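Local coordinates for hypothetical protein, IPT/TIG domain protein (Bacteroides ovatus, PDB 4HW6), which is of unknown function but probably serves as an auxiliary nutrient-binding protein, perhaps for carbohydrates, joining an IPT/TIG domain to a six-bladed beta-propeller, at residues L118-N121 / N122-D126; H166-F169 / V170-Y173; F359-R362 / D363-T366; A408-M411 / K412-C415; I418-C421 / D422-R425. All coordinates share one frame; numbering follows the deposited sequence. Where two conformers were deposited one is given.

Contact 1: L118-N121 / N122-D126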
loop_
_atom_site.group_PDB
_atom_site.type_symbol
_atom_site.label_atom_id
_atom_site.label_comp_id
_atom_site.label_asym_id
_atom_site.label_seq_id
_atom_site.Cartn_x
_atom_site.Cartn_y
_atom_site.Cartn_z
ATOM N N LEU A 118 -9.907 7.581 -17.827
ATOM C CA LEU A 118 -11.296 7.792 -18.200
ATOM C C LEU A 118 -11.370 8.863 -19.293
ATOM O O LEU A 118 -10.381 9.541 -19.600
ATOM C CB LEU A 118 -12.092 8.270 -16.990
ATOM C CG LEU A 118 -12.340 7.316 -15.817
ATOM C CD1 LEU A 118 -11.049 6.883 -15.141
ATOM C CD2 LEU A 118 -13.299 7.989 -14.841
ATOM N N TYR A 119 -12.533 9.009 -19.899
ATOM C CA TYR A 119 -12.710 10.055 -20.894
ATOM C C TYR A 119 -14.024 10.787 -20.687
ATOM O O TYR A 119 -14.807 10.438 -19.807
ATOM C CB TYR A 119 -12.543 9.527 -22.342
ATOM C CG TYR A 119 -13.430 8.370 -22.744
ATOM C CD1 TYR A 119 -13.095 7.069 -22.387
ATOM C CD2 TYR A 119 -14.578 8.564 -23.526
ATOM C CE1 TYR A 119 -13.882 5.998 -22.757
ATOM C CE2 TYR A 119 -15.370 7.483 -23.912
ATOM C CZ TYR A 119 -15.014 6.207 -23.513
ATOM O OH TYR A 119 -15.768 5.118 -23.867
ATOM N N GLU A 120 -14.207 11.848 -21.473
ATOM C CA GLU A 120 -15.359 12.729 -21.374
ATOM C C GLU A 120 -15.476 13.335 -19.983
ATOM O O GLU A 120 -16.440 13.110 -19.278
ATOM C CB GLU A 120 -16.624 11.990 -21.798
ATOM C CG GLU A 120 -17.608 12.850 -22.573
ATOM C CD GLU A 120 -18.495 12.025 -23.489
ATOM O OE1 GLU A 120 -17.958 11.370 -24.409
ATOM O OE2 GLU A 120 -19.729 12.030 -23.285
ATOM N N ASN A 121 -14.453 14.105 -19.619
ATOM C CA ASN A 121 -14.284 14.670 -18.274
ATOM C C ASN A 121 -14.699 13.705 -17.152
ATOM O O ASN A 121 -15.551 14.005 -16.298
ATOM C CB ASN A 121 -14.961 16.050 -18.156
ATOM C CG ASN A 121 -14.543 16.790 -16.895
ATOM O OD1 ASN A 121 -13.368 16.745 -16.475
ATOM N ND2 ASN A 121 -15.503 17.434 -16.257
ATOM N N ASN A 122 -14.052 12.540 -17.169
ATOM C CA ASN A 122 -14.177 11.543 -16.105
ATOM C C ASN A 122 -15.567 10.909 -15.955
ATOM O O ASN A 122 -15.911 10.443 -14.868
ATOM C CB ASN A 122 -13.704 12.120 -14.753
ATOM C CG ASN A 122 -12.266 12.581 -14.792
ATOM O OD1 ASN A 122 -11.383 11.809 -15.138
ATOM N ND2 ASN A 122 -12.025 13.854 -14.460
ATOM N N THR A 123 -16.325 10.825 -17.042
ATOM C CA THR A 123 -17.649 10.224 -16.983
ATOM C C THR A 123 -17.720 8.842 -17.644
ATOM O O THR A 123 -18.646 8.078 -17.369
ATOM C CB THR A 123 -18.720 11.151 -17.570
ATOM O OG1 THR A 123 -18.496 11.346 -18.969
ATOM C CG2 THR A 123 -18.708 12.511 -16.841
ATOM N N LYS A 124 -16.740 8.518 -18.481
ATOM C CA LYS A 124 -16.778 7.286 -19.265
ATOM C C LYS A 124 -15.443 6.556 -19.211
ATOM O O LYS A 124 -14.408 7.171 -18.995
ATOM C CB LYS A 124 -17.158 7.584 -20.711
ATOM C CG LYS A 124 -18.612 8.023 -20.872
ATOM C CD LYS A 124 -19.020 8.097 -22.331
ATOM C CE LYS A 124 -20.335 8.849 -22.522
ATOM N NZ LYS A 124 -20.601 9.078 -23.968
ATOM N N TRP A 125 -15.487 5.241 -19.364
ATOM C CA TRP A 125 -14.267 4.430 -19.493
ATOM C C TRP A 125 -14.587 3.127 -20.191
ATOM O O TRP A 125 -15.748 2.713 -20.274
ATOM C CB TRP A 125 -13.645 4.129 -18.132
ATOM C CG TRP A 125 -14.538 3.340 -17.187
ATOM C CD1 TRP A 125 -14.513 1.992 -16.960
ATOM C CD2 TRP A 125 -15.560 3.869 -16.351
ATOM N NE1 TRP A 125 -15.468 1.652 -16.035
ATOM C CE2 TRP A 125 -16.138 2.786 -15.659
ATOM C CE3 TRP A 125 -16.063 5.157 -16.134
ATOM C CZ2 TRP A 125 -17.180 2.952 -14.747
ATOM C CZ3 TRP A 125 -17.098 5.324 -15.232
ATOM C CH2 TRP A 125 -17.636 4.230 -14.537
ATOM N N ASP A 126 -13.547 2.492 -20.712
ATOM C CA ASP A 126 -13.662 1.178 -21.315
ATOM C C ASP A 126 -13.141 0.164 -20.302
ATOM O O ASP A 126 -12.265 0.490 -19.513
ATOM C CB ASP A 126 -12.818 1.110 -22.578
ATOM C CG ASP A 126 -13.263 2.109 -23.634
ATOM O OD1 ASP A 126 -14.487 2.306 -23.806
ATOM O OD2 ASP A 126 -12.380 2.707 -24.271
HETATM O O HOH W 1 -11.512 12.591 -18.773
HETATM O O HOH W 2 -9.624 11.839 -17.328
#

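Contact 2: H166-F169 / V170-Y173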
loop_
_atom_site.group_PDB
_atom_site.type_symbol
_atom_site.label_atom_id
_atom_site.label_comp_id
_atom_site.label_asym_id
_atom_site.label_seq_id
_atom_site.Cartn_x
_atom_site.Cartn_y
_atom_site.Cartn_z
ATOM N N HIS A 166 -5.691 -8.555 -12.615
ATOM C CA HIS A 166 -4.318 -8.991 -12.289
ATOM C C HIS A 166 -3.333 -7.966 -12.835
ATOM O O HIS A 166 -3.197 -7.822 -14.051
ATOM C CB HIS A 166 -4.066 -10.344 -12.904
ATOM C CG HIS A 166 -2.636 -10.785 -12.865
ATOM N ND1 HIS A 166 -2.106 -11.635 -13.810
ATOM C CD2 HIS A 166 -1.627 -10.497 -12.009
ATOM C CE1 HIS A 166 -0.829 -11.857 -13.536
ATOM N NE2 HIS A 166 -0.507 -11.173 -12.452
ATOM N N VAL A 167 -2.651 -7.290 -11.925
ATOM C CA VAL A 167 -1.614 -6.354 -12.266
ATOM C C VAL A 167 -0.291 -7.126 -12.282
ATOM O O VAL A 167 0.158 -7.620 -11.246
ATOM C CB VAL A 167 -1.542 -5.182 -11.272
ATOM C CG1 VAL A 167 -0.420 -4.244 -11.649
ATOM C CG2 VAL A 167 -2.874 -4.417 -11.197
ATOM N N ASP A 168 0.307 -7.218 -13.463
ATOM C CA ASP A 168 1.557 -7.946 -13.722
ATOM C C ASP A 168 2.668 -6.925 -13.923
ATOM O O ASP A 168 2.784 -6.312 -14.986
ATOM C CB ASP A 168 1.352 -8.807 -14.969
ATOM C CG ASP A 168 2.587 -9.581 -15.405
ATOM O OD1 ASP A 168 3.719 -9.331 -14.935
ATOM O OD2 ASP A 168 2.411 -10.432 -16.289
ATOM N N PHE A 169 3.510 -6.744 -12.912
ATOM C CA PHE A 169 4.538 -5.698 -12.968
ATOM C C PHE A 169 5.672 -6.019 -13.940
ATOM O O PHE A 169 6.261 -5.112 -14.534
ATOM C CB PHE A 169 5.093 -5.416 -11.565
ATOM C CG PHE A 169 4.160 -4.640 -10.676
ATOM C CD1 PHE A 169 3.150 -5.279 -9.971
ATOM C CD2 PHE A 169 4.287 -3.267 -10.532
ATOM C CE1 PHE A 169 2.286 -4.585 -9.141
ATOM C CE2 PHE A 169 3.436 -2.568 -9.684
ATOM C CZ PHE A 169 2.423 -3.217 -8.993
ATOM N N VAL A 170 5.994 -7.307 -14.100
ATOM C CA VAL A 170 7.105 -7.713 -14.964
ATOM C C VAL A 170 6.750 -7.361 -16.412
ATOM O O VAL A 170 7.563 -6.800 -17.139
ATOM C CB VAL A 170 7.415 -9.222 -14.829
ATOM C CG1 VAL A 170 8.340 -9.726 -15.942
ATOM C CG2 VAL A 170 8.018 -9.505 -13.456
ATOM N N ASN A 171 5.522 -7.680 -16.813
ATOM C CA ASN A 171 5.063 -7.399 -18.176
ATOM C C ASN A 171 4.318 -6.066 -18.323
ATOM O O ASN A 171 3.919 -5.703 -19.432
ATOM C CB ASN A 171 4.207 -8.554 -18.662
ATOM C CG ASN A 171 4.992 -9.833 -18.726
ATOM O OD1 ASN A 171 6.025 -9.866 -19.366
ATOM N ND2 ASN A 171 4.554 -10.864 -17.998
ATOM N N GLN A 172 4.153 -5.348 -17.214
ATOM C CA GLN A 172 3.465 -4.063 -17.214
ATOM C C GLN A 172 2.112 -4.204 -17.929
ATOM O O GLN A 172 1.810 -3.492 -18.880
ATOM C CB GLN A 172 4.351 -2.999 -17.857
ATOM C CG GLN A 172 5.703 -2.845 -17.173
ATOM C CD GLN A 172 5.634 -1.923 -15.974
ATOM O OE1 GLN A 172 5.408 -0.724 -16.128
ATOM N NE2 GLN A 172 5.850 -2.468 -14.773
ATOM N N TYR A 173 1.305 -5.142 -17.435
ATOM C CA TYR A 173 0.032 -5.502 -18.059
ATOM C C TYR A 173 -1.022 -5.696 -16.986
ATOM O O TYR A 173 -0.711 -6.197 -15.909
ATOM C CB TYR A 173 0.210 -6.796 -18.845
ATOM C CG TYR A 173 -0.906 -7.078 -19.825
ATOM C CD1 TYR A 173 -0.873 -6.536 -21.101
ATOM C CD2 TYR A 173 -1.990 -7.902 -19.482
ATOM C CE1 TYR A 173 -1.879 -6.803 -22.026
ATOM C CE2 TYR A 173 -2.996 -8.170 -20.410
ATOM C CZ TYR A 173 -2.935 -7.611 -21.666
ATOM O OH TYR A 173 -3.935 -7.848 -22.580
#

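Contact 3: F359-R362 / D363-T366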
loop_
_atom_site.group_PDB
_atom_site.type_symbol
_atom_site.label_atom_id
_atom_site.label_comp_id
_atom_site.label_asym_id
_atom_site.label_seq_id
_atom_site.Cartn_x
_atom_site.Cartn_y
_atom_site.Cartn_z
ATOM N N PHE A 359 -6.152 1.448 6.776
ATOM C CA PHE A 359 -7.383 1.026 6.176
ATOM C C PHE A 359 -8.084 2.105 5.396
ATOM O O PHE A 359 -7.931 3.313 5.659
ATOM C CB PHE A 359 -8.343 0.411 7.219
ATOM C CG PHE A 359 -8.817 1.372 8.281
ATOM C CD1 PHE A 359 -8.044 1.670 9.390
ATOM C CD2 PHE A 359 -10.063 1.974 8.180
ATOM C CE1 PHE A 359 -8.493 2.566 10.357
ATOM C CE2 PHE A 359 -10.516 2.853 9.151
ATOM C CZ PHE A 359 -9.736 3.151 10.237
ATOM N N CYS A 360 -8.869 1.653 4.409
ATOM C CA CYS A 360 -9.689 2.563 3.633
ATOM C C CYS A 360 -11.037 2.770 4.329
ATOM O O CYS A 360 -11.717 1.810 4.668
ATOM C CB CYS A 360 -9.911 1.988 2.247
ATOM S SG CYS A 360 -8.391 2.082 1.282
ATOM N N ASP A 361 -11.378 4.026 4.573
ATOM C CA ASP A 361 -12.629 4.395 5.223
ATOM C C ASP A 361 -13.453 4.934 4.060
ATOM O O ASP A 361 -13.348 6.093 3.695
ATOM C CB ASP A 361 -12.345 5.429 6.311
ATOM C CG ASP A 361 -13.369 5.422 7.457
ATOM O OD1 ASP A 361 -13.828 4.332 7.887
ATOM O OD2 ASP A 361 -13.674 6.529 7.958
ATOM N N ARG A 362 -14.231 4.048 3.445
ATOM C CA ARG A 362 -14.829 4.304 2.161
ATOM C C ARG A 362 -15.724 5.528 2.141
ATOM O O ARG A 362 -15.668 6.349 1.198
ATOM C CB ARG A 362 -15.592 3.057 1.707
ATOM C CG ARG A 362 -16.284 3.178 0.365
ATOM C CD ARG A 362 -16.992 1.885 0.022
ATOM N NE ARG A 362 -17.952 2.043 -1.079
ATOM C CZ ARG A 362 -17.829 1.557 -2.324
ATOM N NH1 ARG A 362 -16.751 0.901 -2.749
ATOM N NH2 ARG A 362 -18.827 1.753 -3.185
ATOM N N ASP A 363 -16.529 5.690 3.170
ATOM C CA ASP A 363 -17.546 6.741 3.158
ATOM C C ASP A 363 -17.145 8.059 3.795
ATOM O O ASP A 363 -17.848 9.045 3.621
ATOM C CB ASP A 363 -18.870 6.192 3.703
ATOM C CG ASP A 363 -19.399 5.042 2.854
ATOM O OD1 ASP A 363 -19.460 5.172 1.631
ATOM O OD2 ASP A 363 -19.702 3.975 3.396
ATOM N N SER A 364 -15.982 8.103 4.457
ATOM C CA SER A 364 -15.334 9.367 4.779
ATOM C C SER A 364 -14.310 9.768 3.717
ATOM O O SER A 364 -13.755 10.872 3.780
ATOM C CB SER A 364 -14.656 9.330 6.150
ATOM O OG SER A 364 -13.524 8.491 6.121
ATOM N N HIS A 365 -14.082 8.868 2.752
ATOM C CA HIS A 365 -13.184 9.072 1.602
ATOM C C HIS A 365 -11.731 9.274 2.022
ATOM O O HIS A 365 -10.995 10.101 1.444
ATOM C CB HIS A 365 -13.682 10.202 0.707
ATOM C CG HIS A 365 -15.131 10.067 0.347
ATOM N ND1 HIS A 365 -15.564 9.265 -0.692
ATOM C CD2 HIS A 365 -16.238 10.648 0.868
ATOM C CE1 HIS A 365 -16.878 9.347 -0.779
ATOM N NE2 HIS A 365 -17.319 10.146 0.180
ATOM N N THR A 366 -11.295 8.473 2.994
ATOM C CA THR A 366 -9.953 8.583 3.526
ATOM C C THR A 366 -9.239 7.240 3.632
ATOM O O THR A 366 -9.856 6.154 3.640
ATOM C CB THR A 366 -9.967 9.242 4.926
ATOM O OG1 THR A 366 -10.824 8.487 5.803
ATOM C CG2 THR A 366 -10.460 10.682 4.851
HETATM O O HOH W 3 -20.272 3.380 -0.167
#

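Contact 4: A408-M411 / K412-C415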
loop_
_atom_site.group_PDB
_atom_site.type_symbol
_atom_site.label_atom_id
_atom_site.label_comp_id
_atom_site.label_asym_id
_atom_site.label_seq_id
_atom_site.Cartn_x
_atom_site.Cartn_y
_atom_site.Cartn_z
ATOM N N ALA A 408 -3.261 -2.015 -0.622
ATOM C CA ALA A 408 -2.108 -2.913 -0.572
ATOM C C ALA A 408 -0.839 -2.098 -0.341
ATOM O O ALA A 408 -0.779 -0.911 -0.704
ATOM C CB ALA A 408 -2.011 -3.731 -1.856
ATOM N N TYR A 409 0.143 -2.692 0.334
ATOM C CA TYR A 409 1.420 -2.035 0.534
ATOM C C TYR A 409 2.498 -2.817 -0.176
ATOM O O TYR A 409 2.702 -4.001 0.097
ATOM C CB TYR A 409 1.760 -1.879 2.032
ATOM C CG TYR A 409 3.023 -1.075 2.201
ATOM C CD1 TYR A 409 3.029 0.304 2.006
ATOM C CD2 TYR A 409 4.221 -1.691 2.492
ATOM C CE1 TYR A 409 4.196 1.037 2.118
ATOM C CE2 TYR A 409 5.393 -0.948 2.634
ATOM C CZ TYR A 409 5.366 0.420 2.440
ATOM O OH TYR A 409 6.558 1.137 2.540
ATOM N N ASP A 410 3.191 -2.135 -1.077
ATOM C CA ASP A 410 4.246 -2.707 -1.884
ATOM C C ASP A 410 5.548 -2.465 -1.143
ATOM O O ASP A 410 6.068 -1.344 -1.138
ATOM C CB ASP A 410 4.238 -2.006 -3.231
ATOM C CG ASP A 410 5.217 -2.584 -4.232
ATOM O OD1 ASP A 410 6.251 -3.176 -3.838
ATOM O OD2 ASP A 410 4.947 -2.379 -5.441
HETATM N N MSE A 411 6.056 -3.497 -0.478
HETATM C CA MSE A 411 7.301 -3.378 0.290
HETATM C C MSE A 411 8.509 -3.186 -0.625
HETATM O O MSE A 411 9.495 -2.536 -0.256
HETATM C CB MSE A 411 7.495 -4.609 1.180
HETATM C CG MSE A 411 6.470 -4.741 2.303
HETATM SE SE MSE A 411 6.972 -6.142 3.559
HETATM C CE MSE A 411 8.879 -5.902 3.466
ATOM N N LYS A 412 8.447 -3.747 -1.824
ATOM C CA LYS A 412 9.575 -3.637 -2.738
ATOM C C LYS A 412 9.726 -2.211 -3.268
ATOM O O LYS A 412 10.830 -1.669 -3.353
ATOM C CB LYS A 412 9.428 -4.627 -3.895
ATOM C CG LYS A 412 10.565 -4.598 -4.892
ATOM C CD LYS A 412 10.648 -5.873 -5.719
ATOM C CE LYS A 412 9.668 -5.886 -6.878
ATOM N NZ LYS A 412 9.827 -7.141 -7.672
ATOM N N ARG A 413 8.616 -1.603 -3.628
ATOM C CA ARG A 413 8.628 -0.268 -4.232
ATOM C C ARG A 413 8.290 0.828 -3.219
ATOM O O ARG A 413 8.212 1.998 -3.595
ATOM C CB ARG A 413 7.665 -0.226 -5.413
ATOM C CG ARG A 413 7.965 -1.306 -6.442
ATOM C CD ARG A 413 7.086 -1.259 -7.682
ATOM N NE ARG A 413 7.411 -2.373 -8.576
ATOM C CZ ARG A 413 7.000 -3.635 -8.424
ATOM N NH1 ARG A 413 6.197 -3.976 -7.438
ATOM N NH2 ARG A 413 7.403 -4.571 -9.280
ATOM N N LYS A 414 8.068 0.427 -1.963
ATOM C CA LYS A 414 7.780 1.326 -0.831
ATOM C C LYS A 414 6.648 2.320 -1.120
ATOM O O LYS A 414 6.842 3.525 -1.081
ATOM C CB LYS A 414 9.038 2.090 -0.404
ATOM C CG LYS A 414 10.245 1.225 -0.052
ATOM C CD LYS A 414 10.004 0.318 1.138
ATOM C CE LYS A 414 11.315 -0.342 1.580
ATOM N NZ LYS A 414 11.147 -1.771 1.992
ATOM N N CYS A 415 5.464 1.795 -1.400
ATOM C CA CYS A 415 4.300 2.634 -1.712
ATOM C C CYS A 415 3.027 1.884 -1.421
ATOM O O CYS A 415 3.023 0.649 -1.382
ATOM C CB CYS A 415 4.351 3.066 -3.185
ATOM S SG CYS A 415 4.320 1.690 -4.369
#

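Contact 5: I418-C421 / D422-R425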
loop_
_atom_site.group_PDB
_atom_site.type_symbol
_atom_site.label_atom_id
_atom_site.label_comp_id
_atom_site.label_asym_id
_atom_site.label_seq_id
_atom_site.Cartn_x
_atom_site.Cartn_y
_atom_site.Cartn_z
ATOM N N ILE A 418 -4.109 2.164 -3.657
ATOM C CA ILE A 418 -5.457 2.351 -3.166
ATOM C C ILE A 418 -6.441 2.151 -4.309
ATOM O O ILE A 418 -6.311 2.798 -5.356
ATOM C CB ILE A 418 -5.677 3.788 -2.641
ATOM C CG1 ILE A 418 -4.584 4.176 -1.618
ATOM C CG2 ILE A 418 -7.101 3.945 -2.072
ATOM C CD1 ILE A 418 -4.586 3.354 -0.349
ATOM N N GLY A 419 -7.418 1.269 -4.105
ATOM C CA GLY A 419 -8.495 1.080 -5.057
ATOM C C GLY A 419 -9.550 2.117 -4.786
ATOM O O GLY A 419 -10.346 2.008 -3.833
ATOM N N ASP A 420 -9.542 3.141 -5.622
ATOM C CA ASP A 420 -10.370 4.321 -5.450
ATOM C C ASP A 420 -11.604 4.127 -6.331
ATOM O O ASP A 420 -11.662 4.583 -7.473
ATOM C CB ASP A 420 -9.531 5.523 -5.842
ATOM C CG ASP A 420 -10.157 6.847 -5.482
ATOM O OD1 ASP A 420 -11.060 6.862 -4.643
ATOM O OD2 ASP A 420 -9.653 7.884 -5.993
ATOM N N CYS A 421 -12.595 3.435 -5.759
ATOM C CA CYS A 421 -13.630 2.784 -6.550
ATOM C C CYS A 421 -14.465 3.687 -7.434
ATOM O O CYS A 421 -14.651 3.362 -8.592
ATOM C CB CYS A 421 -14.549 1.935 -5.673
ATOM S SG CYS A 421 -13.689 0.451 -5.183
ATOM N N ASP A 422 -14.928 4.824 -6.922
ATOM C CA ASP A 422 -15.745 5.725 -7.738
ATOM C C ASP A 422 -14.958 6.758 -8.577
ATOM O O ASP A 422 -15.526 7.554 -9.332
ATOM C CB ASP A 422 -16.881 6.292 -6.890
ATOM C CG ASP A 422 -18.091 5.342 -6.855
ATOM O OD1 ASP A 422 -18.502 4.855 -7.936
ATOM O OD2 ASP A 422 -18.654 5.092 -5.781
ATOM N N ASN A 423 -13.638 6.636 -8.553
ATOM C CA ASN A 423 -12.781 7.252 -9.560
ATOM C C ASN A 423 -12.245 6.241 -10.556
ATOM O O ASN A 423 -11.606 6.608 -11.526
ATOM C CB ASN A 423 -11.621 7.991 -8.890
ATOM C CG ASN A 423 -12.074 9.258 -8.222
ATOM O OD1 ASN A 423 -12.959 9.959 -8.749
ATOM N ND2 ASN A 423 -11.509 9.555 -7.054
ATOM N N HIS A 424 -12.497 4.957 -10.294
ATOM C CA HIS A 424 -12.213 3.876 -11.232
ATOM C C HIS A 424 -10.739 3.743 -11.532
ATOM O O HIS A 424 -10.350 3.278 -12.602
ATOM C CB HIS A 424 -13.086 4.058 -12.461
ATOM C CG HIS A 424 -14.545 4.100 -12.108
ATOM N ND1 HIS A 424 -15.240 2.971 -11.719
ATOM C CD2 HIS A 424 -15.413 5.137 -12.004
ATOM C CE1 HIS A 424 -16.480 3.314 -11.392
ATOM N NE2 HIS A 424 -16.608 4.622 -11.555
ATOM N N ARG A 425 -9.931 4.082 -10.526
ATOM C CA ARG A 425 -8.493 4.106 -10.663
ATOM C C ARG A 425 -7.817 3.469 -9.467
ATOM O O ARG A 425 -8.345 3.523 -8.342
ATOM C CB ARG A 425 -8.011 5.555 -10.769
ATOM C CG ARG A 425 -8.366 6.279 -12.063
ATOM C CD ARG A 425 -8.254 7.757 -11.779
ATOM N NE ARG A 425 -8.472 8.640 -12.908
ATOM C CZ ARG A 425 -9.561 9.387 -13.115
ATOM N NH1 ARG A 425 -10.659 9.316 -12.339
ATOM N NH2 ARG A 425 -9.551 10.210 -14.171
#

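Contact 1: L118-N121 / N122-D126
Tyr119 and Lys124 pair across a type I' turn that runs from Glu120 to Thr123, in an exposed loop after strand 109-115. Thr123 and Lys124 both face Tyr119, a classic beta bulge. Tyr119 N donates to Lys124 O (2.8 Å), and Tyr119 O takes the N-H groups of both bulge residues from opposite faces of its carbonyl plane. With CG set between backbone N and carbonyl carbon (chi1 56°), the Tyr119 ring turns back over the lysine, whose CB makes a CH-pi contact 3.8 Å from the ring centroid. Tyr119 OH goes on to Asp126 OD1 (3.1 Å), meeting it from above the carboxylate. Lys124 then runs alongside Glu120 to a salt bridge, NZ to OE2 at 3.2 Å. Leu118 lies beside Trp125, its CG 4.1 Å from Trp125 CB and its CD2 3.6 Å from Asn122 O. Cutting Leu118 back to an alanine is likely to leave a gap beside the indole, which stacks on His424 and bonds through NE1 to Asp139. Asn122 OD1 accepts a hydrogen bond from Arg425 NH2. At the turn Thr123 OG1 donates to a lone pair of Glu120 O, in the carbonyl plane, at 2.7 Å.

Contact 2: H166-F169 / V170-Y173
A G1 beta bulge closes this hairpin: Gln172 and Tyr173 both face Asp168 where strand 164-168 turns back into strand 173-177. Asp168 and Tyr173 form an antiparallel hydrogen-bonded pair, with Asp168 N to Tyr173 O at 2.8 Å and the donor nearly on the line of the C=O bond. The return bond, Tyr173 N to Asp168 O, measures 3.1 Å. Gln172 takes a positive phi of 51°, the backbone twist that lets the chain make the bulge.

Asp168 holds the turn from its side chain. A chi1 of 177° puts CG on the far side of CB from the backbone N and brings the carboxylate to Asn171, which uses both oxygens. Asn171 N bonds to OD1 at 3.1 Å, coming from well above the carboxylate plane, while Asn171 ND2 meets OD2 on its syn side at 2.8 Å. The amide and carboxylate planes stand 74° apart, and the pair of bonds limits the rotation of both groups. Further round, Gln172 is bent at chi2, and in one of its two conformers NE2 reaches back to a lone pair of Phe169 O at 2.7 Å in an almost straight bond, a link that is doubtful for the other. The backbone N of Gln172 makes only a weak bond to the same oxygen.

The Phe169 ring makes a cation-pi contact with Arg413. Behind the turn, Val167 packs on Leu155 and Trp157 of strand 154-158, and Val170 touches Asp153; strand 173-177 lies on the other side of strand 164-168, next to strand 130-131.

Contact 3: F359-R362 / D363-T366
Ser364 OG donates to Asp361 OD2 at 2.7 Å, on the anti side of the carboxylate, across a hairpin closed by a G1 beta bulge in which His365 and Thr366 both face Asp361. Thr366 OG1 in turn donates to Ser364 OG, also at 2.7 Å, which makes a short hydroxyl relay into the acid. This buried carboxylate is well supplied: OD2 has a salt bridge to Arg368 and OD1 takes the N-H of Trp335. Replacing Ser364 by an alanine removes the hydroxyl and would probably cost Asp361 OD2 a donor and leave Thr366 OG1 without its acceptor. Beneath the side chains, Asp361 N bonds to Thr366 O at 2.8 Å and Thr366 N returns to Asp361 O at 3.2 Å. On the outer side, Arg362 is extended as far as NE, carrying the guanidinium out to Thr405, which NH1 meets; NE itself stands too far from Asp363 OD1 for a salt bridge. A water spans them, accepting from NE at 2.8 Å and donating to OD1. His365 has its ND1 bonded to His403 N. One face of its ring lies over Arg362 O, which stands 3.5 Å above the ring plane, offset toward the rim.

Contact 4: A408-M411 / K412-C415
Asp410 and Cys415 face each other as an antiparallel hydrogen-bonded pair at the point where strand 404-410 turns into strand 415-420. Asp410 N meets Cys415 O at 2.8 Å, and Cys415 N returns to a lone pair of Asp410 O at 3.2 Å. Lys414, with a positive phi of 51°, shares the position opposite Asp410 with Cys415, a G1 beta bulge.

The carboxylate of Asp410 gathers the turn. OD1 accepts the backbone N of Arg413 at 2.8 Å from steeply above the carboxylate plane. OD2 receives Arg413 NH1 in a salt bridge at 2.8 Å, on its syn side and at the edge of the guanidinium, and also bonds to Tyr417 OH. The two flat groups stand 76° apart. Three donors of different kinds thus hold a buried acid, which probably favours its charged form. NH1 has a further partner in Tyr152 O. Lys412 bends so that its CE rests 3.4 Å above one face of the same guanidinium, and both basic groups reach Asp153. Lys414, folded at chi2 (-63°), swings its NZ back to Met411 O at 2.9 Å. Tyr409 leans across the hairpin, its CD1 3.4 Å from Cys415 O and its OH 3.6 Å from Lys414 CA.

Around the hairpin, Ala408 and Asp410 press on strand 143-146, while Tyr409 packs against Ile341 and Val343 of strand 337-344. Strand 404-410 thus lies between strands of two other sheets, and Cys415 touches Lys428 and Ala430 on strand 425-431.

Contact 5: I418-C421 / D422-R425
Asp420 reaches over the turn to Asn423, and its side chain can be followed outward. Its CB lies 3.4 Å from Arg425 O, the carbonyl that accepts Asp420 N at 3.0 Å. The next bond runs trans to the backbone N (chi1 -169°), which brings CG to 3.4 Å from Asn423 ND2. OD2 takes the main bond, from ND2 at 2.7 Å: very straight, lying in the plane of the Asn423 amide but meeting the carboxylate from above its own plane; the two planes are 82° apart. OD2 also holds a salt bridge to Arg427, and OD1 accepts Asn402 N. Every oxygen of this buried acid is therefore satisfied, and Arg427 would probably stabilise its negative charge. Asn423 ND2 spends another hydrogen bond on Gly389 O.

Under the side chains, Asn423 N donates to Asp420 O at 3.0 Å from above the carbonyl plane. His424 N bonds to Cys421 O at 3.2 Å, and the same oxygen sits over one face of the imidazole, 3.2 Å above its plane; ND1 of that ring goes to Phe138 O. Asp422 OD2 is hydrogen-bonded to His403 ND1. The Arg425 guanidinium bonds through NH2 to Asn122 OD1 and makes a cation-pi contact with Tyr390.

His424 and Arg425 both face Asp420, a G1 beta bulge. An aspartate followed three and four residues on by asparagine and histidine, with an arginine on the returning strand, is reminiscent of NHL-repeat propellers, and the hairpin joins strands 415-420 and 425-431 of one blade.

Overall arrangement
All five contacts are local turns, met in order along the chain. Contacts 4 and 5 are successive hairpins of one sheet, sharing strand 415-420, their centres about 18 Å apart. Strand 109-115, just before contact 1, pairs with strand 425-431 in that sheet, so early and late parts of the chain together build this propeller blade; contacts 1 and 5 touch, their centres about 13 Å apart. Contact 3 is the matching hairpin of another sheet, its centre about 11 Å from that of contact 5, and touches it through Arg362 and Cys421. Contact 2, in a third sheet, meets contact 4 where Phe169 packs on Arg413. The turns thus link separate blades as well as strands within them.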